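PDB 3VYL: L-ribulose 3-epimerase from Mesorhizobium loti, which catalyses the reversible epimerisation of ketoses at C3, interconverting L-ribulose and L-xylulose, and probably uses a manganese ion bound in its TIM barrel. Local coordinates for the interface of chains A and B and the interface of chains A and C. Numbering follows the deposited sequence. Chains: chain A/B/C, L-ribulose 3-epimerase.

Contact 1: the interface of chains A and B. Residues chain A 150, 152-153, 186, 257; chain B 150, 152-153, 186, 257.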
loop_
_atom_site.group_PDB
_atom_site.type_symbol
_atom_site.label_atom_id
_atom_site.label_comp_id
_atom_site.label_asym_id
_atom_site.label_seq_id
_atom_site.Cartn_x
_atom_site.Cartn_y
_atom_site.Cartn_z
ATOM N N ASN A 150 -3.844 -3.398 22.189
ATOM C CA ASN A 150 -2.473 -3.843 22.009
ATOM C C ASN A 150 -1.870 -4.393 23.296
ATOM O O ASN A 150 -2.345 -4.099 24.394
ATOM C CB ASN A 150 -1.623 -2.712 21.417
ATOM C CG ASN A 150 -1.300 -1.631 22.427
ATOM O OD1 ASN A 150 -0.481 -1.835 23.329
ATOM N ND2 ASN A 150 -1.933 -0.471 22.275
ATOM N N PHE A 152 0.435 -3.719 25.254
ATOM C CA PHE A 152 0.786 -2.785 26.329
ATOM C C PHE A 152 -0.408 -2.228 27.102
ATOM O O PHE A 152 -0.220 -1.589 28.138
ATOM C CB PHE A 152 1.628 -1.618 25.791
ATOM C CG PHE A 152 2.866 -2.049 25.038
ATOM C CD1 PHE A 152 4.008 -2.472 25.725
ATOM C CD2 PHE A 152 2.893 -2.013 23.656
ATOM C CE1 PHE A 152 5.143 -2.862 25.045
ATOM C CE2 PHE A 152 4.030 -2.409 22.961
ATOM C CZ PHE A 152 5.156 -2.840 23.653
ATOM N N GLU A 153 -1.613 -2.478 26.637
ATOM C CA GLU A 153 -2.780 -2.015 27.328
ATOM C C GLU A 153 -3.664 -3.088 27.983
ATOM O O GLU A 153 -4.451 -2.797 28.831
ATOM C CB GLU A 153 -3.540 -1.093 26.418
ATOM C CG GLU A 153 -2.678 0.019 25.871
ATOM C CD GLU A 153 -3.461 1.191 25.403
ATOM O OE1 GLU A 153 -4.534 1.381 25.890
ATOM O OE2 GLU A 153 -3.037 1.925 24.539
ATOM N N ILE A 186 -1.091 -2.779 15.231
ATOM C CA ILE A 186 0.020 -3.325 15.987
ATOM C C ILE A 186 -0.098 -4.848 16.129
ATOM O O ILE A 186 0.903 -5.569 16.043
ATOM C CB ILE A 186 0.148 -2.675 17.383
ATOM C CG1 ILE A 186 0.446 -1.178 17.269
ATOM C CG2 ILE A 186 1.232 -3.359 18.208
ATOM C CD1 ILE A 186 0.546 -0.477 18.605
ATOM N N ALA A 257 0.370 6.407 27.214
ATOM C CA ALA A 257 1.703 6.962 26.955
ATOM C C ALA A 257 1.706 8.118 25.958
ATOM O O ALA A 257 2.470 8.108 24.987
ATOM C CB ALA A 257 2.673 5.868 26.521
ATOM N N ASN B 150 8.979 3.014 20.671
ATOM C CA ASN B 150 7.626 3.488 20.812
ATOM C C ASN B 150 7.326 3.977 22.221
ATOM O O ASN B 150 8.005 3.600 23.170
ATOM C CB ASN B 150 6.650 2.388 20.386
ATOM C CG ASN B 150 6.557 1.271 21.399
ATOM O OD1 ASN B 150 6.008 1.445 22.482
ATOM N ND2 ASN B 150 7.100 0.116 21.054
ATOM N N PHE B 152 5.477 3.274 24.655
ATOM C CA PHE B 152 5.373 2.335 25.757
ATOM C C PHE B 152 6.721 1.772 26.191
ATOM O O PHE B 152 6.790 1.075 27.194
ATOM C CB PHE B 152 4.472 1.169 25.377
ATOM C CG PHE B 152 3.124 1.575 24.836
ATOM C CD1 PHE B 152 2.114 2.011 25.692
ATOM C CD2 PHE B 152 2.857 1.490 23.466
ATOM C CE1 PHE B 152 0.873 2.367 25.187
ATOM C CE2 PHE B 152 1.619 1.845 22.961
ATOM C CZ PHE B 152 0.622 2.280 23.821
ATOM N N GLU B 153 7.785 2.047 25.442
ATOM C CA GLU B 153 9.094 1.499 25.808
ATOM C C GLU B 153 10.109 2.554 26.214
ATOM O O GLU B 153 11.179 2.218 26.718
ATOM C CB GLU B 153 9.641 0.556 24.733
ATOM C CG GLU B 153 8.961 -0.800 24.784
ATOM C CD GLU B 153 9.236 -1.659 23.581
ATOM O OE1 GLU B 153 10.346 -2.219 23.493
ATOM O OE2 GLU B 153 8.329 -1.792 22.733
ATOM N N ILE B 186 4.616 2.467 14.593
ATOM C CA ILE B 186 3.755 3.039 15.612
ATOM C C ILE B 186 3.929 4.561 15.654
ATOM O O ILE B 186 2.935 5.294 15.656
ATOM C CB ILE B 186 4.018 2.426 17.008
ATOM C CG1 ILE B 186 3.826 0.901 16.977
ATOM C CG2 ILE B 186 3.117 3.064 18.062
ATOM C CD1 ILE B 186 4.252 0.180 18.241
ATOM N N ALA B 257 6.039 -6.917 26.565
ATOM C CA ALA B 257 4.671 -7.434 26.583
ATOM C C ALA B 257 4.389 -8.545 25.564
ATOM O O ALA B 257 3.394 -8.503 24.830
ATOM C CB ALA B 257 3.676 -6.292 26.449
#

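Contact 2: the interface of chains A and B. Residues chain A 118, 151, 154-155, 158, 162; chain B 257, 259-260.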
loop_
_atom_site.group_PDB
_atom_site.type_symbol
_atom_site.label_atom_id
_atom_site.label_comp_id
_atom_site.label_asym_id
_atom_site.label_seq_id
_atom_site.Cartn_x
_atom_site.Cartn_y
_atom_site.Cartn_z
ATOM N N PRO A 118 -0.633 -13.788 30.655
ATOM C CA PRO A 118 -2.007 -14.239 30.863
ATOM C C PRO A 118 -2.089 -15.731 31.187
ATOM O O PRO A 118 -1.184 -16.487 30.831
ATOM C CB PRO A 118 -2.669 -13.952 29.521
ATOM C CG PRO A 118 -1.569 -14.114 28.536
ATOM C CD PRO A 118 -0.321 -13.625 29.223
ATOM N N ARG A 151 -0.816 -5.188 23.141
ATOM C CA ARG A 151 -0.138 -5.866 24.244
ATOM C C ARG A 151 0.145 -5.003 25.474
ATOM O O ARG A 151 0.111 -5.510 26.588
ATOM C CB ARG A 151 1.165 -6.464 23.747
ATOM C CG ARG A 151 2.090 -5.464 23.085
ATOM C CD ARG A 151 3.090 -6.175 22.208
ATOM N NE ARG A 151 2.444 -6.889 21.105
ATOM C CZ ARG A 151 3.103 -7.606 20.203
ATOM N NH1 ARG A 151 4.435 -7.714 20.272
ATOM N NH2 ARG A 151 2.437 -8.214 19.231
ATOM N N SER A 154 -3.515 -4.325 27.573
ATOM C CA SER A 154 -4.113 -5.436 28.241
ATOM C C SER A 154 -3.296 -6.642 27.910
ATOM O O SER A 154 -2.600 -6.649 26.945
ATOM C CB SER A 154 -5.521 -5.670 27.756
ATOM O OG SER A 154 -6.121 -6.730 28.442
ATOM N N ASN A 155 -3.386 -7.679 28.708
ATOM C CA ASN A 155 -2.685 -8.874 28.364
ATOM C C ASN A 155 -3.556 -9.981 27.893
ATOM O O ASN A 155 -3.107 -11.057 27.685
ATOM C CB ASN A 155 -1.772 -9.323 29.481
ATOM C CG ASN A 155 -2.505 -9.804 30.672
ATOM O OD1 ASN A 155 -3.654 -9.568 30.824
ATOM N ND2 ASN A 155 -1.824 -10.465 31.525
ATOM N N ASN A 158 -5.939 -9.208 22.574
ATOM C CA ASN A 158 -5.142 -8.344 21.743
ATOM C C ASN A 158 -5.462 -8.577 20.314
ATOM O O ASN A 158 -5.047 -7.868 19.486
ATOM C CB ASN A 158 -3.638 -8.580 21.958
ATOM C CG ASN A 158 -3.198 -8.368 23.375
ATOM O OD1 ASN A 158 -3.575 -7.426 24.015
ATOM N ND2 ASN A 158 -2.412 -9.254 23.859
ATOM N N GLN A 162 -8.857 -13.721 19.129
ATOM C CA GLN A 162 -8.927 -13.952 20.586
ATOM C C GLN A 162 -10.297 -13.567 21.111
ATOM O O GLN A 162 -10.854 -14.249 21.975
ATOM C CB GLN A 162 -7.871 -13.147 21.345
ATOM C CG GLN A 162 -6.546 -13.850 21.576
ATOM C CD GLN A 162 -5.427 -12.886 21.945
ATOM O OE1 GLN A 162 -5.467 -11.702 21.597
ATOM N NE2 GLN A 162 -4.420 -13.389 22.649
ATOM N N ALA B 257 6.039 -6.917 26.565
ATOM C CA ALA B 257 4.671 -7.434 26.583
ATOM C C ALA B 257 4.389 -8.545 25.564
ATOM O O ALA B 257 3.394 -8.503 24.830
ATOM C CB ALA B 257 3.676 -6.292 26.449
ATOM N N TRP B 259 2.881 -11.584 25.085
ATOM C CA TRP B 259 1.885 -12.407 25.769
ATOM C C TRP B 259 1.560 -13.642 24.983
ATOM O O TRP B 259 1.063 -14.627 25.532
ATOM C CB TRP B 259 0.601 -11.619 25.983
ATOM C CG TRP B 259 0.773 -10.282 26.661
ATOM C CD1 TRP B 259 0.213 -9.061 26.286
ATOM C CD2 TRP B 259 1.564 -9.988 27.860
ATOM N NE1 TRP B 259 0.589 -8.063 27.149
ATOM C CE2 TRP B 259 1.397 -8.553 28.120
ATOM C CE3 TRP B 259 2.356 -10.738 28.716
ATOM C CZ2 TRP B 259 2.009 -7.927 29.198
ATOM C CZ3 TRP B 259 2.963 -10.096 29.797
ATOM C CH2 TRP B 259 2.799 -8.724 30.027
ATOM N N ARG B 260 1.824 -13.580 23.682
ATOM C CA ARG B 260 1.473 -14.629 22.736
ATOM C C ARG B 260 2.695 -14.870 21.877
ATOM O O ARG B 260 3.473 -13.954 21.616
ATOM C CB ARG B 260 0.262 -14.206 21.876
ATOM C CG ARG B 260 0.420 -12.840 21.229
ATOM C CD ARG B 260 -0.891 -12.182 20.842
ATOM N NE ARG B 260 -1.215 -12.509 19.464
ATOM C CZ ARG B 260 -1.110 -11.687 18.428
ATOM N NH1 ARG B 260 -1.424 -12.146 17.224
ATOM N NH2 ARG B 260 -0.702 -10.437 18.578
#

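Contact 3: the interface of chains A and C. Residues chain A 283, 286-287, 290; chain C 215-217, 272.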
loop_
_atom_site.group_PDB
_atom_site.type_symbol
_atom_site.label_atom_id
_atom_site.label_comp_id
_atom_site.label_asym_id
_atom_site.label_seq_id
_atom_site.Cartn_x
_atom_site.Cartn_y
_atom_site.Cartn_z
ATOM N N THR A 283 -16.033 6.378 -1.150
ATOM C CA THR A 283 -15.103 5.773 -2.092
ATOM C C THR A 283 -15.132 4.235 -2.053
ATOM O O THR A 283 -15.207 3.579 -3.109
ATOM C CB THR A 283 -13.676 6.277 -1.854
ATOM O OG1 THR A 283 -13.706 7.694 -1.683
ATOM C CG2 THR A 283 -12.789 5.964 -3.045
ATOM N N ARG A 286 -18.592 3.250 -3.695
ATOM C CA ARG A 286 -18.325 3.362 -5.117
ATOM C C ARG A 286 -17.567 2.151 -5.692
ATOM O O ARG A 286 -17.986 1.580 -6.694
ATOM C CB ARG A 286 -17.498 4.616 -5.363
ATOM C CG ARG A 286 -18.198 5.752 -6.072
ATOM C CD ARG A 286 -19.066 6.586 -5.160
ATOM N NE ARG A 286 -20.177 7.122 -5.945
ATOM C CZ ARG A 286 -20.305 8.389 -6.312
ATOM N NH1 ARG A 286 -19.408 9.287 -5.946
ATOM N NH2 ARG A 286 -21.341 8.762 -7.037
ATOM N N LYS A 287 -16.465 1.748 -5.055
ATOM C CA LYS A 287 -15.590 0.739 -5.661
ATOM C C LYS A 287 -16.104 -0.694 -5.557
ATOM O O LYS A 287 -15.991 -1.453 -6.516
ATOM C CB LYS A 287 -14.145 0.863 -5.173
ATOM C CG LYS A 287 -13.653 -0.233 -4.246
ATOM C CD LYS A 287 -12.160 -0.495 -4.406
ATOM C CE LYS A 287 -11.307 0.673 -3.919
ATOM N NZ LYS A 287 -10.081 0.266 -3.160
ATOM N N LEU A 290 -18.406 -1.122 -8.295
ATOM C CA LEU A 290 -17.705 -1.230 -9.573
ATOM C C LEU A 290 -17.234 -2.673 -9.822
ATOM O O LEU A 290 -17.482 -3.237 -10.906
ATOM C CB LEU A 290 -16.534 -0.250 -9.647
ATOM C CG LEU A 290 -15.768 -0.166 -10.972
ATOM C CD1 LEU A 290 -16.692 0.091 -12.160
ATOM C CD2 LEU A 290 -14.697 0.902 -10.900
ATOM N N LEU C 215 -11.631 8.748 -8.750
ATOM C CA LEU C 215 -10.459 8.715 -7.901
ATOM C C LEU C 215 -10.690 7.832 -6.690
ATOM O O LEU C 215 -11.741 7.906 -6.049
ATOM C CB LEU C 215 -10.141 10.119 -7.440
ATOM C CG LEU C 215 -9.210 10.881 -8.354
ATOM C CD1 LEU C 215 -9.262 10.359 -9.787
ATOM C CD2 LEU C 215 -9.499 12.363 -8.252
ATOM N N GLY C 216 -9.705 6.984 -6.397
ATOM C CA GLY C 216 -9.751 6.092 -5.244
ATOM C C GLY C 216 -10.564 4.830 -5.442
ATOM O O GLY C 216 -10.689 4.020 -4.518
ATOM N N THR C 217 -11.128 4.654 -6.635
ATOM C CA THR C 217 -11.918 3.445 -6.919
ATOM C C THR C 217 -11.158 2.438 -7.792
ATOM O O THR C 217 -11.758 1.481 -8.296
ATOM C CB THR C 217 -13.308 3.760 -7.522
ATOM O OG1 THR C 217 -13.166 4.361 -8.817
ATOM C CG2 THR C 217 -14.089 4.692 -6.601
ATOM N N HIS C 272 -16.685 14.713 -6.156
ATOM C CA HIS C 272 -15.883 13.663 -5.494
ATOM C C HIS C 272 -14.396 13.796 -5.743
ATOM O O HIS C 272 -13.599 13.669 -4.814
ATOM C CB HIS C 272 -16.359 12.269 -5.891
ATOM C CG HIS C 272 -15.575 11.144 -5.237
ATOM N ND1 HIS C 272 -16.055 10.434 -4.194
ATOM C CD2 HIS C 272 -14.315 10.618 -5.522
ATOM C CE1 HIS C 272 -15.148 9.511 -3.825
ATOM N NE2 HIS C 272 -14.091 9.617 -4.638
HETATM O O HOH W 1 -9.539 3.086 -2.263
#

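Contact 4: the interface of chains A and C. Residues chain A 215, 272, 275-276, 279; chain C 279, 282-283, 286.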
loop_
_atom_site.group_PDB
_atom_site.type_symbol
_atom_site.label_atom_id
_atom_site.label_comp_id
_atom_site.label_asym_id
_atom_site.label_seq_id
_atom_site.Cartn_x
_atom_site.Cartn_y
_atom_site.Cartn_z
ATOM N N LEU A 215 -5.790 11.563 11.028
ATOM C CA LEU A 215 -6.028 10.492 10.072
ATOM C C LEU A 215 -5.291 10.737 8.764
ATOM O O LEU A 215 -5.263 11.855 8.272
ATOM C CB LEU A 215 -7.521 10.375 9.824
ATOM C CG LEU A 215 -8.345 9.389 10.668
ATOM C CD1 LEU A 215 -7.730 9.011 12.015
ATOM C CD2 LEU A 215 -9.767 9.916 10.808
ATOM N N HIS A 272 -11.512 17.469 9.795
ATOM C CA HIS A 272 -10.685 16.649 8.900
ATOM C C HIS A 272 -11.007 15.184 9.032
ATOM O O HIS A 272 -11.148 14.471 8.036
ATOM C CB HIS A 272 -9.211 16.878 9.178
ATOM C CG HIS A 272 -8.295 15.998 8.370
ATOM N ND1 HIS A 272 -7.970 14.743 8.751
ATOM C CD2 HIS A 272 -7.621 16.232 7.177
ATOM C CE1 HIS A 272 -7.130 14.213 7.850
ATOM N NE2 HIS A 272 -6.918 15.126 6.891
ATOM N N ALA A 275 -14.320 14.462 7.262
ATOM C CA ALA A 275 -14.236 14.380 5.815
ATOM C C ALA A 275 -13.550 13.079 5.395
ATOM O O ALA A 275 -13.970 12.433 4.423
ATOM C CB ALA A 275 -13.492 15.581 5.253
ATOM N N PHE A 276 -12.509 12.700 6.143
ATOM C CA PHE A 276 -11.690 11.539 5.822
ATOM C C PHE A 276 -12.520 10.266 5.949
ATOM O O PHE A 276 -12.536 9.434 5.041
ATOM C CB PHE A 276 -10.465 11.493 6.739
ATOM C CG PHE A 276 -9.450 10.432 6.384
ATOM C CD1 PHE A 276 -9.616 9.115 6.798
ATOM C CD2 PHE A 276 -8.288 10.770 5.682
ATOM C CE1 PHE A 276 -8.658 8.154 6.498
ATOM C CE2 PHE A 276 -7.334 9.807 5.367
ATOM C CZ PHE A 276 -7.520 8.499 5.780
ATOM N N LEU A 279 -15.545 10.643 3.162
ATOM C CA LEU A 279 -15.043 10.333 1.832
ATOM C C LEU A 279 -14.592 8.877 1.718
ATOM O O LEU A 279 -15.028 8.161 0.817
ATOM C CB LEU A 279 -13.895 11.276 1.464
ATOM C CG LEU A 279 -13.493 11.345 -0.006
ATOM C CD1 LEU A 279 -14.691 11.629 -0.908
ATOM C CD2 LEU A 279 -12.410 12.402 -0.184
ATOM N N LEU C 279 -8.411 17.111 -0.050
ATOM C CA LEU C 279 -8.114 16.405 1.187
ATOM C C LEU C 279 -6.781 15.672 1.090
ATOM O O LEU C 279 -5.976 15.709 2.026
ATOM C CB LEU C 279 -9.231 15.424 1.515
ATOM C CG LEU C 279 -9.375 14.961 2.962
ATOM C CD1 LEU C 279 -9.741 16.120 3.881
ATOM C CD2 LEU C 279 -10.421 13.861 3.034
ATOM N N GLU C 282 -3.941 18.137 1.319
ATOM C CA GLU C 282 -3.916 18.620 2.701
ATOM C C GLU C 282 -3.253 17.575 3.597
ATOM O O GLU C 282 -2.309 17.884 4.314
ATOM C CB GLU C 282 -5.314 18.961 3.237
ATOM C CG GLU C 282 -5.267 19.551 4.641
ATOM C CD GLU C 282 -6.617 19.634 5.343
ATOM O OE1 GLU C 282 -7.612 20.075 4.717
ATOM O OE2 GLU C 282 -6.677 19.296 6.547
ATOM N N THR C 283 -3.746 16.335 3.520
ATOM C CA THR C 283 -3.250 15.233 4.328
ATOM C C THR C 283 -1.749 15.004 4.150
ATOM O O THR C 283 -1.018 14.849 5.143
ATOM C CB THR C 283 -4.038 13.946 4.050
ATOM O OG1 THR C 283 -5.368 14.101 4.552
ATOM C CG2 THR C 283 -3.403 12.748 4.734
ATOM N N ARG C 286 0.199 17.931 5.958
ATOM C CA ARG C 286 0.256 17.761 7.409
ATOM C C ARG C 286 1.281 16.682 7.787
ATOM O O ARG C 286 2.021 16.827 8.765
ATOM C CB ARG C 286 -1.122 17.405 7.982
ATOM C CG ARG C 286 -2.192 18.489 7.840
ATOM C CD ARG C 286 -3.464 18.077 8.569
ATOM N NE ARG C 286 -4.533 19.083 8.491
ATOM C CZ ARG C 286 -4.596 20.181 9.249
ATOM N NH1 ARG C 286 -3.641 20.438 10.135
ATOM N NH2 ARG C 286 -5.600 21.034 9.103
#

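Contact 1: the interface of chains A and B
A:Phe152 and B:Phe152 meet across a two-fold axis, each laying its CB methylene on a face of the other's ring. This is an apolar patch of the A–B interface of a TIM-barrel epimerase. B:Phe152 CB lies 3.8 Å from the centroid of the A:Phe152 ring, displaced toward the rim, and the reciprocal contact repeats this. CG of each phenylalanine is anti to the carbonyl carbon, beside the backbone N (A:Phe152 chi1 -54°), which turns the two rings toward each other. Between the rings the nearest approach is A:Phe152 CD2 to B:Phe152 CD2, 3.5 Å. The methyl B:Ala257 CB packs beside the CD1–CE1 side of the A:Phe152 ring, 3.9 Å from CD1. A:Phe152 CZ comes within 3.5 Å of B:Glu153 OE2, an oxygen of a carboxylate whose plane is turned 31° from the ring. An alanine in place of B:Phe152 keeps only CB, so A:Phe152 CB would probably lose the ring face it rests on, and A:Ala257 CB and A:Glu153 OE2 their aromatic neighbour, opening a gap. Nearby, A:Ile186 and B:Ile186 cross at about a right angle through their CD1 methyls. Behind the rings, A:Asn150 OD1 takes the backbone N-H of A:Phe152, and B:Asn150 OD1 that of B:Phe152. B:Asn150 ND2 also donates to B:Glu153 OE2, 2.8 Å away and met from above the carboxylate plane.

Contact 2: the interface of chains A and B
B:Trp259 places its indole against a loop of chain A, which meets one face and the N-H edge. Both chains are xylose isomerase-like TIM barrels, and the tryptophan sits on a loop between the helices 250-255 and 266-292. At the edge, the indole NE1 donates to the backbone carbonyl A:Arg151 O at 2.7 Å, with an angle of 164° at the hydrogen. The acceptor lies in the ring plane, whereas the donor is tilted from the carbonyl plane. On one face rests the CB methylene of A:Asn155, 3.5 Å from the centroid of the five-membered ring; over the opposite face, toward the rim, lies B:Ala257 O of the same chain as the indole. CG of A:Asn155 stands between its backbone N and carbonyl carbon (chi1 69°), which directs the amide away while CB faces the indole. The amide of A:Asn158 is turned 24° from the indole plane, its ND2 3.6 Å from B:Trp259 CD1. A:Pro118 crosses the tryptophan obliquely, its ring carbon CD reaching 3.9 Å from B:Trp259 CB. Beside the indole, A:Arg151 CB packs 3.7 Å from the methyl B:Ala257 CB; at the far end of that arginine, its guanidinium plane is almost perpendicular to that of B:Arg260. In the second shell, the side-chain oxygen A:Gln162 OE1 accepts the backbone N-H of A:Asn158 at 2.7 Å, helping to fix the loop beside the indole.

Contact 3: the interface of chains A and C
The backbone carbonyl oxygen C:Gly216 O is met by a water at 2.7 Å, and the same water lies 3.0 Å from the side-chain amine nitrogen A:Lys287 NZ, so that a bridged polar link joins the chains. The two partners are TIM-barrel subunits: chain A brings its long C-terminal helix 266-292, and chain C a loop at 215-217 together with its own copy of that helix. Bends along the A:Lys287 chain, most marked at chi3 (68°), carry its CE to within 3.5 Å of C:Gly216 O. Nearer the helix backbone, A:Lys287 CB packs on C:Thr217 CB at 3.8 Å. The methyl CG2 of C:Thr217 points at A:Arg286 CB, 3.6 Å away; it is placed anti to its own carbonyl carbon, while the hydroxyl OG1 takes the position between backbone N and carbonyl carbon (chi1 65°). A:Thr283 presents its methyl CG2 to the glycine, 3.8 Å from C:Gly216 CA. Its side chain crosses that of C:His272 at about a right angle, bringing the hydroxyl A:Thr283 OG1 next to the imidazole carbon C:His272 CE1, 3.2 Å away. The neighbouring ring nitrogen, C:His272 NE2, donates within chain C to C:Leu215 O and ties the helix to the loop. C:His272 ND1 lies at the edge of the A:Arg286 guanidinium, in its plane but 4.0 Å from A:Arg286 NH1, a proximity rather than a bond; the imidazole and guanidinium planes are 64° apart.

Contact 4: the interface of chains A and C
The imidazole of A:His272 receives the hydroxyl C:Thr283 OG1 at its edge, in the ring plane. Apart from the loop residue A:Leu215, both sides come from the long C-terminal helices 266-292 of two TIM-barrel subunits. The imidazole NE2 of A:His272 forms a hydrogen bond to C:Thr283 OG1 of 3.0 Å, with 160° at the hydrogen; which partner donates is not decided. A face of the A:Phe276 ring is met from its own chain by A:Leu215 CB. With CG anti to the backbone N (chi1 176°), A:His272 projects toward chain C, where the carboxylate oxygen C:Glu282 OE2 lies 3.3 Å from the imidazole carbon A:His272 CD2. That oxygen is gripped side-on by C:Arg286, whose NE and NH2 both donate to it; NE forms the salt bridge at 2.9 Å and approaches on the anti side. A glutamine in place of C:Glu282 would probably leave the C:Arg286 guanidinium without its charged mate and freer to swing away from the imidazole. C:Leu279 fills the apolar side: its CD2 packs on A:Phe276 CA at 3.8 Å, and its CD1 reaches the methyl A:Ala275 CB at 4.0 Å. A:Leu279 and C:Leu279 slide past each other in opposite directions, touching through CD2 methyls. C:Thr283 OG1 donates to C:Leu279 O, helping to set the hydroxyl facing A:His272.

Contact 1 and contact 2 adjoin on the A–B interface, about 11 Å apart; they share B:Ala257, and residues 150-155 of chain A supply both. Contact 3 and contact 4 lie about 16 Å apart on the A–C interface and draw on the helix 266-292 of both chains, with residues 272, 283 and 286 recurring in exchanged roles. Contact 1 is about 26 Å from contact 4 and 34 Å from contact 3, all between the centres of their C-alpha atoms. Chain A therefore uses two separate surfaces in interfaces that are each two-fold symmetric, which fits the four-subunit deposited assembly, although the structure alone does not prove it is the biological one.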